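Side-chain contacts in nicotinate phosphoribosyltransferase (Saccharomyces cerevisiae, PDB 1VLP), which catalyses the ATP-dependent joining of nicotinate to 5-phosphoribosyl 1-diphosphate, giving nicotinate ribonucleotide in the first step of NAD synthesis from nicotinic acid: residues D340-E345 with A361-G366; E177-F180 with R185-E188; T30-V35 with S103-H108; A34-F39 with P93-K98; K292-P297 with H321-V326. One frame throughout, in Å; residues are numbered along the deposited sequence.

Contact 1. Residues D340-E345 with A361-G366. With PO4 (phosphate ion), chain E.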
# COMPACT_ATOMS: atom_id res chain seq x y z
N ASP A 340 9.18 -3.43 -3.04
CA ASP A 340 9.84 -2.65 -1.98
C ASP A 340 10.76 -1.63 -2.60
O ASP A 340 11.89 -1.97 -2.95
CB ASP A 340 10.63 -3.57 -1.04
CG ASP A 340 11.31 -2.81 0.11
OD1 ASP A 340 10.88 -1.66 0.42
OD2 ASP A 340 12.27 -3.37 0.69
N SER A 341 10.30 -0.37 -2.71
CA SER A 341 11.14 0.76 -3.07
C SER A 341 11.88 0.55 -4.40
O SER A 341 13.09 0.72 -4.52
CB SER A 341 12.13 1.02 -1.92
OG SER A 341 11.46 1.05 -0.66
N LEU A 342 11.11 0.17 -5.40
CA LEU A 342 11.67 -0.17 -6.71
C LEU A 342 11.93 1.06 -7.57
O LEU A 342 11.30 2.11 -7.40
CB LEU A 342 10.66 -1.02 -7.48
CG LEU A 342 10.65 -2.48 -7.07
CD1 LEU A 342 9.55 -3.13 -7.77
CD2 LEU A 342 11.98 -3.15 -7.43
N ASN A 343 12.89 0.89 -8.47
CA ASN A 343 13.09 1.81 -9.61
C ASN A 343 13.31 0.93 -10.81
O ASN A 343 13.27 -0.31 -10.67
CB ASN A 343 14.25 2.78 -9.34
CG ASN A 343 15.55 2.07 -9.05
OD1 ASN A 343 15.81 1.02 -9.58
ND2 ASN A 343 16.36 2.64 -8.18
N VAL A 344 13.50 1.52 -11.98
CA VAL A 344 13.55 0.73 -13.20
C VAL A 344 14.73 -0.23 -13.21
O VAL A 344 14.61 -1.41 -13.59
CB VAL A 344 13.60 1.66 -14.45
CG1 VAL A 344 13.92 0.86 -15.72
CG2 VAL A 344 12.27 2.40 -14.60
N GLU A 345 15.90 0.25 -12.77
CA GLU A 345 17.09 -0.59 -12.83
C GLU A 345 16.95 -1.80 -11.89
O GLU A 345 17.34 -2.93 -12.27
CB GLU A 345 18.36 0.22 -12.47
CG GLU A 345 18.99 0.95 -13.67
CD GLU A 345 19.97 2.07 -13.26
OE1 GLU A 345 19.96 2.50 -12.07
OE2 GLU A 345 20.74 2.53 -14.11
N ALA A 361 7.84 -13.03 -12.66
CA ALA A 361 8.12 -11.78 -11.93
C ALA A 361 7.09 -10.74 -12.32
O ALA A 361 6.74 -10.58 -13.49
CB ALA A 361 9.50 -11.23 -12.19
N THR A 362 6.62 -10.06 -11.31
CA THR A 362 5.86 -8.79 -11.51
C THR A 362 6.42 -7.79 -10.51
O THR A 362 7.16 -8.15 -9.56
CB THR A 362 4.36 -8.96 -11.35
OG1 THR A 362 4.04 -9.33 -9.99
CG2 THR A 362 3.84 -9.97 -12.34
N PHE A 363 6.02 -6.52 -10.69
CA PHE A 363 6.59 -5.39 -9.97
C PHE A 363 5.52 -4.38 -9.61
O PHE A 363 4.65 -4.09 -10.44
CB PHE A 363 7.69 -4.72 -10.84
CG PHE A 363 8.82 -5.64 -11.16
CD1 PHE A 363 9.85 -5.82 -10.26
CD2 PHE A 363 8.76 -6.47 -12.27
CE1 PHE A 363 10.83 -6.75 -10.50
CE2 PHE A 363 9.76 -7.41 -12.52
CZ PHE A 363 10.80 -7.52 -11.62
N GLY A 364 5.56 -3.87 -8.39
CA GLY A 364 4.78 -2.69 -7.98
C GLY A 364 5.77 -1.55 -7.78
O GLY A 364 6.65 -1.63 -6.91
N ILE A 365 5.64 -0.48 -8.58
CA ILE A 365 6.58 0.62 -8.54
C ILE A 365 5.84 1.85 -8.00
O ILE A 365 5.00 2.37 -8.70
CB ILE A 365 7.19 0.87 -9.92
CG1 ILE A 365 7.90 -0.42 -10.44
CG2 ILE A 365 8.07 2.04 -9.83
CD1 ILE A 365 8.46 -0.38 -11.87
N GLY A 366 6.20 2.29 -6.79
CA GLY A 366 5.43 3.30 -6.07
C GLY A 366 6.04 4.67 -6.11
O GLY A 366 5.91 5.41 -7.08
P PO4 E . 7.58 2.30 -2.47
O1 PO4 E . 6.26 2.71 -3.07
O2 PO4 E . 8.78 2.95 -3.10
O3 PO4 E . 7.65 2.72 -0.99
O4 PO4 E . 7.75 0.79 -2.46
O HOH W 1 7.96 0.10 -5.31
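L342 packs against F363, G364 and I365 beside a phosphate ion, probably taken up from the crystallisation liquor. The backbone N of S341 donates to PO4 O4 (2.8 Å, 156° at the hydrogen), while CA of G366 lies 3.2 Å from PO4 O1, so close that any side chain at this glycine would collide with the ion. Next along the chain, L342 carries the apolar part. With CG anti to its carbonyl carbon (chi1 -80°) and an extended second torsion, the side chain runs out to the strand: CD1 sits 3.4 Å from O of G364 and comes to the edge of the F363 ring, 3.7 Å from CD1 of F363, whereas CB of L342 rests against CG1 of I365. A water ties both backbones to the ion, accepting from N of L342 and N of G366 and lying within hydrogen-bonding distance of O of G364 (2.7 Å) and of PO4 O4. T367, inferred to bind phosphoribosyl diphosphate, also donates its N to the phosphate. The contact belongs to the beta-alpha-beta unit of strand 335-338, helix 344-356 and strand 360-365, with helix 168-181 packed against I365.

Contact 2. Residues E177-F180 with R185-E188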
# COMPACT_ATOMS: atom_id res chain seq x y z
N GLU A 177 8.76 3.05 -20.85
CA GLU A 177 9.28 2.53 -22.10
C GLU A 177 10.45 1.61 -21.85
O GLU A 177 10.57 0.60 -22.50
CB GLU A 177 9.64 3.66 -23.04
CG GLU A 177 8.38 4.40 -23.52
CD GLU A 177 8.62 5.40 -24.63
OE1 GLU A 177 9.80 5.62 -24.99
OE2 GLU A 177 7.60 5.93 -25.15
N THR A 178 11.31 1.95 -20.89
CA THR A 178 12.40 1.05 -20.55
C THR A 178 11.90 -0.28 -20.02
O THR A 178 12.39 -1.37 -20.38
CB THR A 178 13.38 1.72 -19.59
OG1 THR A 178 13.87 2.92 -20.19
CG2 THR A 178 14.57 0.81 -19.25
N LEU A 179 10.93 -0.20 -19.12
CA LEU A 179 10.34 -1.37 -18.53
C LEU A 179 9.76 -2.28 -19.63
O LEU A 179 10.08 -3.45 -19.68
CB LEU A 179 9.30 -0.94 -17.49
CG LEU A 179 9.85 -0.32 -16.20
CD1 LEU A 179 8.75 0.46 -15.42
CD2 LEU A 179 10.50 -1.34 -15.32
N PHE A 180 8.97 -1.71 -20.52
CA PHE A 180 8.35 -2.46 -21.60
C PHE A 180 9.39 -3.09 -22.53
O PHE A 180 9.26 -4.24 -22.92
CB PHE A 180 7.41 -1.57 -22.39
CG PHE A 180 6.21 -1.07 -21.64
CD1 PHE A 180 5.54 -1.82 -20.65
CD2 PHE A 180 5.72 0.17 -21.96
CE1 PHE A 180 4.43 -1.31 -20.05
CE2 PHE A 180 4.63 0.68 -21.34
CZ PHE A 180 3.98 -0.05 -20.40
N ARG A 185 6.55 -6.78 -16.42
CA ARG A 185 5.12 -6.66 -16.09
C ARG A 185 5.07 -5.89 -14.75
O ARG A 185 5.58 -6.35 -13.71
CB ARG A 185 4.43 -8.04 -15.97
CG ARG A 185 4.41 -8.83 -17.22
CD ARG A 185 3.47 -10.01 -17.08
NE ARG A 185 2.28 -9.84 -17.89
CZ ARG A 185 1.08 -10.35 -17.60
NH1 ARG A 185 0.88 -11.07 -16.49
NH2 ARG A 185 0.07 -10.12 -18.43
N PHE A 186 4.48 -4.70 -14.76
CA PHE A 186 4.48 -3.85 -13.60
C PHE A 186 3.18 -3.14 -13.41
O PHE A 186 2.38 -2.98 -14.36
CB PHE A 186 5.64 -2.80 -13.63
CG PHE A 186 5.44 -1.71 -14.63
CD1 PHE A 186 5.81 -1.91 -15.97
CD2 PHE A 186 4.85 -0.48 -14.27
CE1 PHE A 186 5.63 -0.95 -16.91
CE2 PHE A 186 4.68 0.51 -15.23
CZ PHE A 186 5.04 0.27 -16.53
N SER A 187 2.97 -2.74 -12.17
CA SER A 187 1.88 -1.84 -11.85
C SER A 187 2.39 -0.60 -11.12
O SER A 187 3.42 -0.62 -10.44
CB SER A 187 0.82 -2.57 -11.02
OG SER A 187 1.38 -2.89 -9.76
N GLU A 188 1.67 0.50 -11.29
CA GLU A 188 1.88 1.74 -10.58
C GLU A 188 1.29 1.63 -9.19
O GLU A 188 0.19 1.09 -9.01
CB GLU A 188 1.18 2.88 -11.37
CG GLU A 188 1.53 4.27 -10.87
CD GLU A 188 0.76 4.70 -9.64
OE1 GLU A 188 -0.38 4.22 -9.36
OE2 GLU A 188 1.31 5.54 -8.93
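This is a buried, wholly apolar contact between helix 168-181 and the strand that follows it, 186-188, carried by L179 and F180 on the helix and F186 on the strand. F186 points its CB toward the helix. L179 sends its CD1 methyl over one face of the F186 ring in a CH-pi contact, 3.7 Å from the ring centroid and only 10° off the normal, hence almost directly above the middle. CB of L179 adds a second touch, at CE1 of F186. F180 reaches the same corner of the ring: its CE1 lies 3.4 Å from CE1 of F186, the two rings being inclined at 35° with centroids 5.4 Å apart, an oblique pair. A short turn joins the helix to strand 186-188, which takes its place in the parallel sheet of the barrel-like domain between strands 222-225 and 360-365; through these side chains the helix packs on the strand it leads into. F186 has CG set between its backbone N and carbonyl carbon (chi1 72°), which places the ring where L179 and F180 meet it. Beyond the two segments, F186 also meets F363 and I365, and F180 packs against helix 197-213.

Contact 3. Residues T30-V35 with S103-H108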
# COMPACT_ATOMS: atom_id res chain seq x y z
N THR A 30 -10.20 -4.19 -0.47
CA THR A 30 -10.27 -5.65 -0.18
C THR A 30 -10.09 -5.90 1.33
O THR A 30 -10.86 -6.68 1.91
CB THR A 30 -9.31 -6.47 -1.03
OG1 THR A 30 -7.98 -5.96 -0.91
CG2 THR A 30 -9.75 -6.42 -2.49
N MSE A 31 -9.15 -5.21 2.00
CA MSE A 31 -9.08 -5.28 3.44
C MSE A 31 -10.35 -4.85 4.13
O MSE A 31 -10.80 -5.49 5.05
CB MSE A 31 -7.98 -4.33 3.95
CG MSE A 31 -6.57 -4.82 3.84
SE MSE A 31 -6.34 -6.30 5.13
CE MSE A 31 -6.60 -5.43 6.69
N HIS A 32 -10.94 -3.77 3.64
CA HIS A 32 -12.20 -3.27 4.20
C HIS A 32 -13.28 -4.38 4.15
O HIS A 32 -14.00 -4.64 5.10
CB HIS A 32 -12.65 -2.03 3.42
CG HIS A 32 -13.79 -1.30 4.06
ND1 HIS A 32 -14.67 -0.50 3.34
CD2 HIS A 32 -14.21 -1.24 5.36
CE1 HIS A 32 -15.55 0.04 4.18
NE2 HIS A 32 -15.32 -0.43 5.40
N ALA A 33 -13.40 -5.01 2.98
CA ALA A 33 -14.33 -6.15 2.80
C ALA A 33 -13.98 -7.29 3.73
O ALA A 33 -14.86 -7.86 4.36
CB ALA A 33 -14.33 -6.61 1.39
N ALA A 34 -12.68 -7.58 3.86
CA ALA A 34 -12.26 -8.70 4.73
C ALA A 34 -12.57 -8.41 6.21
O ALA A 34 -13.04 -9.27 6.95
CB ALA A 34 -10.76 -9.01 4.52
N VAL A 35 -12.33 -7.16 6.64
CA VAL A 35 -12.50 -6.76 8.02
C VAL A 35 -13.98 -6.69 8.36
O VAL A 35 -14.40 -7.13 9.43
CB VAL A 35 -11.81 -5.43 8.25
CG1 VAL A 35 -12.20 -4.80 9.52
CG2 VAL A 35 -10.27 -5.65 8.18
N SER A 103 -27.16 4.26 2.43
CA SER A 103 -27.11 5.68 2.80
C SER A 103 -26.50 5.87 4.20
O SER A 103 -26.08 6.97 4.56
CB SER A 103 -28.51 6.30 2.73
OG SER A 103 -29.39 5.61 3.59
N ASN A 104 -26.44 4.79 4.98
CA ASN A 104 -25.84 4.86 6.31
C ASN A 104 -24.31 4.94 6.28
O ASN A 104 -23.70 5.48 7.22
CB ASN A 104 -26.27 3.68 7.20
CG ASN A 104 -27.76 3.66 7.47
OD1 ASN A 104 -28.37 4.67 7.87
ND2 ASN A 104 -28.38 2.51 7.22
N TYR A 105 -23.69 4.42 5.21
CA TYR A 105 -22.25 4.43 5.11
C TYR A 105 -21.58 5.84 4.98
O TYR A 105 -21.94 6.65 4.10
CB TYR A 105 -21.75 3.50 3.98
CG TYR A 105 -20.25 3.47 4.01
CD1 TYR A 105 -19.58 2.67 4.95
CD2 TYR A 105 -19.50 4.33 3.21
CE1 TYR A 105 -18.21 2.69 5.06
CE2 TYR A 105 -18.10 4.35 3.31
CZ TYR A 105 -17.48 3.52 4.23
OH TYR A 105 -16.12 3.52 4.35
N LYS A 106 -20.59 6.10 5.83
CA LYS A 106 -19.72 7.23 5.66
C LYS A 106 -18.55 7.11 6.60
O LYS A 106 -18.59 6.34 7.56
CB LYS A 106 -20.45 8.54 5.96
CG LYS A 106 -20.96 8.63 7.38
CD LYS A 106 -22.05 9.70 7.52
CE LYS A 106 -23.13 9.26 8.54
NZ LYS A 106 -24.00 8.09 8.16
N LEU A 107 -17.53 7.91 6.33
CA LEU A 107 -16.42 8.07 7.27
C LEU A 107 -16.83 9.11 8.31
O LEU A 107 -17.61 10.05 8.00
CB LEU A 107 -15.16 8.52 6.50
CG LEU A 107 -14.57 7.54 5.48
CD1 LEU A 107 -13.41 8.22 4.79
CD2 LEU A 107 -14.16 6.23 6.22
N HIS A 108 -16.27 8.97 9.52
CA HIS A 108 -16.54 9.91 10.61
C HIS A 108 -15.23 10.44 11.13
O HIS A 108 -14.77 10.02 12.20
CB HIS A 108 -17.34 9.25 11.76
CG HIS A 108 -18.62 8.60 11.31
ND1 HIS A 108 -18.66 7.33 10.76
CD2 HIS A 108 -19.89 9.04 11.34
CE1 HIS A 108 -19.91 7.03 10.46
NE2 HIS A 108 -20.68 8.06 10.79
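H32 and Y105 meet through the ends of their rings, the histidine coming from helix 26-38 and the tyrosine from the loop after helix 94-101, from opposite directions. CE1 of H32 lies 3.5 Å from OH of Y105, and CE1 of Y105 reaches the edge of the imidazole, 3.9 Å from CE1 of H32. The planes are inclined at 50° with centroids 5.9 Å apart, an oblique pair rather than a stack. Both side chains are extended, CG lying opposite the backbone N about the first torsion (-169° in H32, -176° in Y105), which lets them span the 12.7 Å between CA of H32 and CA of Y105. The polar bonds of the imidazole lie elsewhere: ND1 of H32 pairs with OH of Y96 and NE2 with OH of Y99, so both nitrogens of this buried ring are engaged and its rotation is fixed. Within the loop, NZ of K106 donates to O of N104 (2.8 Å) from above the carbonyl plane. An alanine in place of Y105 is likely to open a gap beside CE1 of H32 and leave Y99 without its edge-to-face partner. Around the pair, helix 94-101 supplies Y96 and Y99, I141 touches H32 and L142 touches Y105, while the other sides of helix 26-38 rest on helices 244-254 and 260-272.

Contact 4. Residues A34-F39 with P93-K98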
# COMPACT_ATOMS: atom_id res chain seq x y z
N ALA A 34 -12.68 -7.58 3.86
CA ALA A 34 -12.26 -8.70 4.73
C ALA A 34 -12.57 -8.41 6.21
O ALA A 34 -13.04 -9.27 6.95
CB ALA A 34 -10.76 -9.01 4.52
N VAL A 35 -12.33 -7.16 6.64
CA VAL A 35 -12.50 -6.76 8.02
C VAL A 35 -13.98 -6.69 8.36
O VAL A 35 -14.40 -7.13 9.43
CB VAL A 35 -11.81 -5.43 8.25
CG1 VAL A 35 -12.20 -4.80 9.52
CG2 VAL A 35 -10.27 -5.65 8.18
N PHE A 36 -14.74 -6.11 7.44
CA PHE A 36 -16.19 -6.03 7.58
C PHE A 36 -16.80 -7.43 7.72
O PHE A 36 -17.67 -7.62 8.56
CB PHE A 36 -16.83 -5.30 6.37
CG PHE A 36 -18.34 -5.47 6.30
CD1 PHE A 36 -19.16 -4.80 7.18
CD2 PHE A 36 -18.92 -6.36 5.38
CE1 PHE A 36 -20.55 -4.95 7.13
CE2 PHE A 36 -20.32 -6.52 5.33
CZ PHE A 36 -21.11 -5.82 6.21
N THR A 37 -16.34 -8.37 6.90
CA THR A 37 -16.88 -9.71 6.82
C THR A 37 -16.58 -10.52 8.11
O THR A 37 -17.46 -11.21 8.65
CB THR A 37 -16.40 -10.43 5.52
OG1 THR A 37 -16.92 -9.74 4.33
CG2 THR A 37 -16.89 -11.88 5.46
N ASN A 38 -15.34 -10.43 8.60
CA ASN A 38 -14.80 -11.31 9.61
C ASN A 38 -14.66 -10.70 10.99
O ASN A 38 -14.88 -11.36 12.00
CB ASN A 38 -13.43 -11.81 9.13
CG ASN A 38 -13.53 -12.67 7.90
OD1 ASN A 38 -13.97 -13.83 7.99
ND2 ASN A 38 -13.12 -12.15 6.75
N PHE A 39 -14.33 -9.41 11.04
CA PHE A 39 -14.02 -8.73 12.29
C PHE A 39 -14.70 -7.35 12.44
O PHE A 39 -14.06 -6.38 12.80
CB PHE A 39 -12.50 -8.60 12.42
CG PHE A 39 -11.76 -9.91 12.29
CD1 PHE A 39 -11.90 -10.91 13.24
CD2 PHE A 39 -10.92 -10.16 11.21
CE1 PHE A 39 -11.24 -12.11 13.14
CE2 PHE A 39 -10.26 -11.36 11.11
CZ PHE A 39 -10.41 -12.33 12.06
N PRO A 93 -17.69 -9.62 -1.43
CA PRO A 93 -18.96 -10.17 -0.98
C PRO A 93 -20.16 -9.24 -1.17
O PRO A 93 -20.08 -8.02 -0.96
CB PRO A 93 -18.74 -10.49 0.51
CG PRO A 93 -17.28 -10.43 0.72
CD PRO A 93 -16.67 -9.62 -0.36
N SER A 94 -21.29 -9.85 -1.52
CA SER A 94 -22.54 -9.15 -1.62
C SER A 94 -22.88 -8.24 -0.45
O SER A 94 -23.32 -7.08 -0.64
CB SER A 94 -23.68 -10.17 -1.84
OG SER A 94 -23.54 -10.64 -3.16
N ALA A 95 -22.66 -8.75 0.75
CA ALA A 95 -23.02 -8.04 1.96
C ALA A 95 -22.16 -6.79 2.20
O ALA A 95 -22.64 -5.82 2.78
CB ALA A 95 -22.94 -8.97 3.14
N TYR A 96 -20.92 -6.85 1.73
CA TYR A 96 -19.98 -5.73 1.80
C TYR A 96 -20.47 -4.62 0.87
O TYR A 96 -20.61 -3.48 1.30
CB TYR A 96 -18.55 -6.16 1.49
CG TYR A 96 -17.63 -4.94 1.32
CD1 TYR A 96 -17.17 -4.23 2.43
CD2 TYR A 96 -17.27 -4.50 0.05
CE1 TYR A 96 -16.36 -3.07 2.27
CE2 TYR A 96 -16.46 -3.38 -0.12
CZ TYR A 96 -16.01 -2.66 1.00
OH TYR A 96 -15.23 -1.57 0.82
N ILE A 97 -20.80 -4.98 -0.36
CA ILE A 97 -21.33 -4.02 -1.35
C ILE A 97 -22.60 -3.33 -0.85
O ILE A 97 -22.74 -2.12 -1.04
CB ILE A 97 -21.56 -4.72 -2.72
CG1 ILE A 97 -20.22 -5.20 -3.31
CG2 ILE A 97 -22.33 -3.83 -3.70
CD1 ILE A 97 -19.20 -4.09 -3.76
N LYS A 98 -23.53 -4.10 -0.26
CA LYS A 98 -24.72 -3.54 0.37
C LYS A 98 -24.40 -2.53 1.47
O LYS A 98 -25.05 -1.45 1.58
CB LYS A 98 -25.62 -4.65 0.93
CG LYS A 98 -26.94 -4.16 1.51
CD LYS A 98 -27.95 -5.31 1.64
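F36 packs CE2 and CD2 against the backbone at the start of helix 94-101. CE2 of F36 lies 3.5 Å from O of A95 and 3.6 Å from CA of Y96, while its CD2 is 3.9 Å from CB of Y96 and comes to the edge of the tyrosine ring near its plane. The A95 methyl touches CE2 of F36 more loosely. One turn earlier in the second segment, CG of P93 rests 3.7 Å from OG1 of T37, whose polar partner is O of A33 in its own helix. Torsions place the aromatic groups: F36 and Y96 both hold CG opposite the backbone N (chi1 167° and 170°), carrying the phenyl ring across to the facing helix and the phenol alongside helix 26-38, where its OH bonds to ND1 of H32. Further out, in the last turn of helix 26-38, O of A34 accepts twice, from N and ND2 of N38, the latter (2.9 Å) in the carbonyl plane on a lone pair. ND2 of N38 also bonds to OG1 of T271. Helix 26-38 packs on helices 94-101, 244-254 and 260-272: Y99 stacks on F36, W246 and W268 touch A34, and helix 260-272 also reaches P93.

Contact 5. Residues K292-P297 with H321-V326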
# COMPACT_ATOMS: atom_id res chain seq x y z
N LYS A 292 6.06 -22.69 6.75
CA LYS A 292 5.63 -23.91 7.43
C LYS A 292 4.21 -24.35 7.08
O LYS A 292 3.94 -25.53 7.11
CB LYS A 292 5.66 -23.77 8.96
CG LYS A 292 7.00 -23.56 9.58
CD LYS A 292 6.81 -23.28 11.10
CE LYS A 292 8.14 -23.34 11.85
NZ LYS A 292 7.94 -23.38 13.34
N SER A 293 3.31 -23.41 6.77
CA SER A 293 1.92 -23.74 6.45
C SER A 293 1.61 -23.59 4.99
O SER A 293 0.44 -23.77 4.59
CB SER A 293 0.91 -22.87 7.26
OG SER A 293 1.12 -21.48 7.13
N PHE A 294 2.62 -23.20 4.19
CA PHE A 294 2.40 -22.93 2.75
C PHE A 294 2.55 -24.19 1.89
O PHE A 294 3.60 -24.46 1.27
CB PHE A 294 3.35 -21.84 2.27
CG PHE A 294 2.90 -21.12 1.02
CD1 PHE A 294 1.56 -20.65 0.87
CD2 PHE A 294 3.81 -20.77 0.05
CE1 PHE A 294 1.14 -19.92 -0.21
CE2 PHE A 294 3.37 -20.02 -1.07
CZ PHE A 294 2.05 -19.59 -1.18
N ARG A 295 1.49 -25.00 1.95
CA ARG A 295 1.38 -26.24 1.20
C ARG A 295 -0.09 -26.38 0.80
O ARG A 295 -0.92 -25.56 1.21
CB ARG A 295 1.90 -27.39 2.04
CG ARG A 295 1.18 -27.61 3.27
CD ARG A 295 2.00 -28.55 4.18
NE ARG A 295 1.79 -28.26 5.60
CZ ARG A 295 2.36 -28.92 6.61
NH1 ARG A 295 3.19 -29.94 6.38
NH2 ARG A 295 2.09 -28.56 7.86
N PRO A 296 -0.41 -27.38 -0.05
CA PRO A 296 -1.77 -27.49 -0.58
C PRO A 296 -2.77 -27.56 0.58
O PRO A 296 -2.47 -28.14 1.62
CB PRO A 296 -1.70 -28.75 -1.44
CG PRO A 296 -0.28 -28.86 -1.85
CD PRO A 296 0.46 -28.43 -0.61
N PRO A 297 -3.93 -26.91 0.44
CA PRO A 297 -4.47 -26.18 -0.74
C PRO A 297 -3.96 -24.73 -0.91
O PRO A 297 -4.07 -24.15 -1.99
CB PRO A 297 -5.98 -26.19 -0.45
CG PRO A 297 -6.06 -26.09 1.06
CD PRO A 297 -4.85 -26.83 1.61
N HIS A 321 13.16 -22.50 -4.25
CA HIS A 321 13.40 -23.79 -3.59
C HIS A 321 12.12 -24.31 -2.96
O HIS A 321 11.80 -25.47 -3.08
CB HIS A 321 14.50 -23.65 -2.54
CG HIS A 321 14.62 -24.85 -1.63
ND1 HIS A 321 15.03 -26.07 -2.09
CD2 HIS A 321 14.35 -25.02 -0.31
CE1 HIS A 321 15.02 -26.95 -1.11
NE2 HIS A 321 14.63 -26.34 -0.00
N HIS A 322 11.37 -23.45 -2.29
CA HIS A 322 10.12 -23.91 -1.68
C HIS A 322 9.17 -24.45 -2.71
O HIS A 322 8.65 -25.54 -2.56
CB HIS A 322 9.44 -22.83 -0.89
CG HIS A 322 8.27 -23.34 -0.10
ND1 HIS A 322 8.42 -24.07 1.07
CD2 HIS A 322 6.94 -23.23 -0.32
CE1 HIS A 322 7.22 -24.37 1.54
NE2 HIS A 322 6.31 -23.85 0.72
N TYR A 323 8.91 -23.69 -3.76
CA TYR A 323 7.92 -24.11 -4.74
C TYR A 323 8.36 -25.34 -5.58
O TYR A 323 7.58 -26.27 -5.78
CB TYR A 323 7.60 -22.96 -5.67
CG TYR A 323 6.55 -21.96 -5.23
CD1 TYR A 323 5.28 -22.38 -4.81
CD2 TYR A 323 6.80 -20.58 -5.32
CE1 TYR A 323 4.29 -21.46 -4.46
CE2 TYR A 323 5.85 -19.67 -4.98
CZ TYR A 323 4.58 -20.09 -4.56
OH TYR A 323 3.63 -19.09 -4.25
N HIS A 324 9.60 -25.35 -6.02
CA HIS A 324 10.04 -26.34 -6.99
C HIS A 324 10.53 -27.62 -6.35
O HIS A 324 10.25 -28.70 -6.81
CB HIS A 324 11.19 -25.76 -7.83
CG HIS A 324 11.67 -26.67 -8.94
ND1 HIS A 324 10.85 -27.08 -9.97
CD2 HIS A 324 12.89 -27.19 -9.21
CE1 HIS A 324 11.54 -27.84 -10.81
NE2 HIS A 324 12.78 -27.92 -10.37
N ASP A 325 11.25 -27.47 -5.25
CA ASP A 325 11.83 -28.58 -4.52
C ASP A 325 10.89 -29.13 -3.44
O ASP A 325 10.68 -30.35 -3.40
CB ASP A 325 13.18 -28.21 -3.90
CG ASP A 325 14.28 -27.92 -4.97
OD1 ASP A 325 14.14 -28.39 -6.12
OD2 ASP A 325 15.26 -27.22 -4.63
N VAL A 326 10.33 -28.28 -2.58
CA VAL A 326 9.50 -28.77 -1.49
C VAL A 326 8.13 -29.15 -2.00
O VAL A 326 7.61 -30.22 -1.68
CB VAL A 326 9.43 -27.78 -0.33
CG1 VAL A 326 8.59 -28.34 0.81
CG2 VAL A 326 10.89 -27.46 0.18
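The H322 imidazole has O of F294 at its edge, and the F294 ring has OH of Y323 at its own. NE2 of H322 donates to O of F294 at 2.8 Å and 165°; the acceptor lies in the ring plane and the donor in the carbonyl plane, a straight, well-directed bond. OH of Y323 sits 3.3 Å from CE2 of F294, and the two rings form an oblique pair with centroids 5.8 Å apart and planes at 58°. CD2 of H322 adds an oblique touch 4.0 Å from CD2 of F294. H322 reaches the loop because CG stands opposite its backbone N (chi1 -172°), stretching the imidazole away from the helix. A leucine in place of H322 would probably leave the carbonyl of F294 without this donor and the loop less firmly tied to the helix. V305 of strand 304-307 touches both F294 and Y323, and F290 meets the F294 ring. F294 is the centre of an inverse gamma turn, and the histidine-to-carbonyl bond pins that turn to helix 312-326, whose last turn widens to a pi-type turn.

How the contacts relate
Contacts 1 and 2 are continuous: their centres lie 9 Å apart, and strands 360-365 and 186-188 pair in one parallel sheet, with F363 O 2.8 Å from S187 N and I365 N 2.9 Å from S187 O. Contacts 3 and 4, 8 Å between centres, share A34 and V35 of helix 26-38 and are joined by H32 and Y96. Between the two pairs, centres lie 30 to 33 Å apart. Contact 1 is nearest the probable nicotinate site, G364 being about 4 Å from the side chain of F189 and about 7 Å from that of R306, and it holds the phosphate. The side chains of H32 and Y27, the latter also assigned to nicotinate by similarity, are about 9 Å apart. Contact 5 lies 25 Å from contact 1, centre to centre.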